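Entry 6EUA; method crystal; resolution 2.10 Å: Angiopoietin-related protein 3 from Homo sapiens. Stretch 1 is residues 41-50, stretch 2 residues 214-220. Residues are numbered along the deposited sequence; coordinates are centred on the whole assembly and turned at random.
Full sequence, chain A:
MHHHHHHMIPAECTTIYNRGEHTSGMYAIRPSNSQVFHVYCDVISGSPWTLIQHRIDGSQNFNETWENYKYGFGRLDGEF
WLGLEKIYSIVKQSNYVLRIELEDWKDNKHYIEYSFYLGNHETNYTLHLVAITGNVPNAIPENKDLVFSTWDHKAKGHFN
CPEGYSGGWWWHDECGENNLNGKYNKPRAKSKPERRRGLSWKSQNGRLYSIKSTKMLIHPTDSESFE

Stretch 1 (41-50) CDVISGSPWT
Stretch 2 214-220: TKMLIHP

Lys215 and Asp42 form a salt bridge, with NZ of Lys215 2.9 Å from OD2 of Asp42. Lys215 is nearly extended (chi1 m, chi2 to chi4 t), so its ammonium reaches the acid. Asp42 has chi1 t and chi2 near 2°; its OD1 is hydrogen-bonded elsewhere in the structure. Both charges are thus paired, which suits the burial of Asp42.

The backbones meet at Thr50 and Ile218, an antiparallel hydrogen-bonded pair with CA atoms 5.2 Å apart. Thr50 N donates to Ile218 O at 2.7 Å, and Ile218 N donates to Thr50 O at 2.9 Å. CA-H...O contacts flank them: Trp49 CA to Ile218 O and Leu217 CA to Thr50 O, each 3.4 Å. Strand 47-50 crosses strand 214-220 at 115°, with axes approaching to 4.4 Å.

Stretch 1 is a hairpin. Strands 41-44 and 47-50 are joined by a type I' turn from Ile44 to Ser47. Ser45 (53/48) and Gly46 (80/0) have positive phi, which favours glycine at 46. Asp42 N to Trp49 O and Trp49 N to Asp42 O are hydrogen bonds of 2.9 Å.

Leu217 (chi1 m, chi2 120°) points toward the hairpin. Its CD2 lies 3.4 Å from Asp42 CB and 3.5 Å from Trp49 CB; its CD1 lies 4.0 Å from Ile44 CD1. Ile44 is m, t.

Trp49 (chi1 m, chi2 78°) presents a face to the edge of His219. The six-membered ring and the imidazole have centroids 4.1 Å apart and planes at 65°. His219 has chi1 p and chi2 68°; its ND1 donates to Pro220 O at 2.6 Å.

Thr50 (m) and Ile218 (p, t) share one sheet face, with CB of Thr50 4.0 Å from CG1 of Ile218. Thr50 OG1 is buried without a partner. The contact buries 473 Å² in total.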

# COMPACT_ATOMS: atom_id res chain seq x y z
N CYS A 41 -5.62 -8.42 4.22
CA CYS A 41 -6.90 -9.10 4.03
C CYS A 41 -7.28 -8.96 2.56
O CYS A 41 -7.32 -7.84 2.04
CB CYS A 41 -8.00 -8.53 4.93
SG CYS A 41 -7.76 -8.82 6.74
N ASP A 42 -7.57 -10.07 1.91
CA ASP A 42 -7.83 -10.11 0.48
C ASP A 42 -9.22 -10.67 0.25
O ASP A 42 -9.46 -11.86 0.48
CB ASP A 42 -6.76 -10.94 -0.23
CG ASP A 42 -6.60 -10.56 -1.70
OD1 ASP A 42 -7.28 -9.62 -2.17
OD2 ASP A 42 -5.77 -11.22 -2.37
N VAL A 43 -10.13 -9.80 -0.17
CA VAL A 43 -11.51 -10.17 -0.47
C VAL A 43 -11.56 -10.58 -1.93
O VAL A 43 -11.16 -9.81 -2.81
CB VAL A 43 -12.48 -9.01 -0.18
CG1 VAL A 43 -13.93 -9.41 -0.45
CG2 VAL A 43 -12.29 -8.53 1.25
N ILE A 44 -12.01 -11.81 -2.18
CA ILE A 44 -12.11 -12.35 -3.53
C ILE A 44 -13.55 -12.78 -3.74
O ILE A 44 -14.04 -13.68 -3.04
CB ILE A 44 -11.12 -13.49 -3.76
CG1 ILE A 44 -9.71 -13.00 -3.43
CG2 ILE A 44 -11.16 -13.99 -5.19
CD1 ILE A 44 -8.72 -14.11 -3.35
N SER A 45 -14.23 -12.10 -4.66
CA SER A 45 -15.63 -12.38 -5.01
C SER A 45 -16.53 -12.39 -3.78
O SER A 45 -17.33 -13.30 -3.57
CB SER A 45 -15.74 -13.69 -5.79
OG SER A 45 -14.93 -13.65 -6.95
N GLY A 46 -16.38 -11.36 -2.95
CA GLY A 46 -17.26 -11.18 -1.80
C GLY A 46 -16.94 -12.01 -0.57
O GLY A 46 -17.66 -11.89 0.43
N SER A 47 -15.91 -12.85 -0.61
CA SER A 47 -15.47 -13.66 0.52
C SER A 47 -14.08 -13.24 0.99
O SER A 47 -13.16 -13.14 0.17
CB SER A 47 -15.45 -15.16 0.13
OG SER A 47 -16.75 -15.69 -0.02
N PRO A 48 -13.87 -13.05 2.30
CA PRO A 48 -12.56 -12.61 2.78
C PRO A 48 -11.58 -13.76 3.00
O PRO A 48 -11.95 -14.86 3.41
CB PRO A 48 -12.90 -11.97 4.13
CG PRO A 48 -14.03 -12.83 4.62
CD PRO A 48 -14.83 -13.20 3.40
N TRP A 49 -10.30 -13.47 2.72
CA TRP A 49 -9.18 -14.37 2.97
C TRP A 49 -8.09 -13.61 3.73
O TRP A 49 -7.96 -12.39 3.57
CB TRP A 49 -8.57 -14.92 1.64
CG TRP A 49 -9.53 -15.72 0.78
CD1 TRP A 49 -10.50 -15.21 -0.05
CD2 TRP A 49 -9.62 -17.15 0.67
NE1 TRP A 49 -11.19 -16.24 -0.65
CE2 TRP A 49 -10.67 -17.44 -0.24
CE3 TRP A 49 -8.93 -18.21 1.26
CZ2 TRP A 49 -11.03 -18.75 -0.59
CZ3 TRP A 49 -9.28 -19.52 0.91
CH2 TRP A 49 -10.34 -19.77 0.00
N THR A 50 -7.30 -14.33 4.53
CA THR A 50 -6.03 -13.80 5.03
C THR A 50 -4.93 -14.19 4.03
O THR A 50 -4.73 -15.37 3.77
CB THR A 50 -5.68 -14.33 6.43
OG1 THR A 50 -6.71 -13.99 7.36
CG2 THR A 50 -4.35 -13.74 6.92
N THR A 214 2.45 -15.53 -7.35
CA THR A 214 1.70 -16.45 -6.51
C THR A 214 1.00 -15.70 -5.39
O THR A 214 1.49 -14.67 -4.92
CB THR A 214 2.62 -17.55 -5.88
OG1 THR A 214 3.53 -16.96 -4.93
CG2 THR A 214 3.39 -18.31 -6.96
N LYS A 215 -0.14 -16.24 -4.96
CA LYS A 215 -0.76 -15.88 -3.70
C LYS A 215 -1.15 -17.15 -2.98
O LYS A 215 -1.63 -18.10 -3.60
CB LYS A 215 -2.03 -15.03 -3.89
CG LYS A 215 -1.80 -13.57 -4.28
CD LYS A 215 -3.13 -12.92 -4.62
CE LYS A 215 -2.98 -11.48 -5.09
NZ LYS A 215 -4.16 -10.65 -4.74
N MET A 216 -0.96 -17.17 -1.67
CA MET A 216 -1.52 -18.20 -0.80
C MET A 216 -2.45 -17.53 0.20
O MET A 216 -2.05 -16.57 0.87
CB MET A 216 -0.41 -18.98 -0.09
CG MET A 216 0.66 -19.50 -1.08
SD MET A 216 1.92 -20.53 -0.30
CE MET A 216 0.88 -21.88 0.26
N LEU A 217 -3.69 -18.02 0.28
CA LEU A 217 -4.75 -17.38 1.05
C LEU A 217 -5.50 -18.39 1.91
O LEU A 217 -5.81 -19.49 1.44
CB LEU A 217 -5.75 -16.68 0.11
CG LEU A 217 -5.14 -15.55 -0.73
CD1 LEU A 217 -5.29 -15.85 -2.21
CD2 LEU A 217 -5.77 -14.22 -0.35
N ILE A 218 -5.85 -18.01 3.14
CA ILE A 218 -6.58 -18.91 4.03
C ILE A 218 -7.81 -18.23 4.60
O ILE A 218 -7.88 -17.00 4.71
CB ILE A 218 -5.70 -19.45 5.19
CG1 ILE A 218 -5.38 -18.33 6.20
CG2 ILE A 218 -4.42 -20.08 4.64
CD1 ILE A 218 -4.48 -18.81 7.35
N HIS A 219 -8.80 -19.05 4.98
CA HIS A 219 -9.94 -18.57 5.75
C HIS A 219 -10.55 -19.75 6.49
O HIS A 219 -10.40 -20.90 6.06
CB HIS A 219 -10.98 -17.86 4.85
CG HIS A 219 -11.82 -18.77 4.00
ND1 HIS A 219 -12.75 -19.64 4.52
CD2 HIS A 219 -11.90 -18.89 2.65
CE1 HIS A 219 -13.36 -20.28 3.53
NE2 HIS A 219 -12.86 -19.84 2.39
N PRO A 220 -11.20 -19.52 7.64
CA PRO A 220 -11.80 -20.63 8.39
C PRO A 220 -12.89 -21.34 7.60
O PRO A 220 -13.54 -20.76 6.73
CB PRO A 220 -12.39 -19.95 9.63
CG PRO A 220 -12.50 -18.51 9.28
CD PRO A 220 -11.35 -18.23 8.34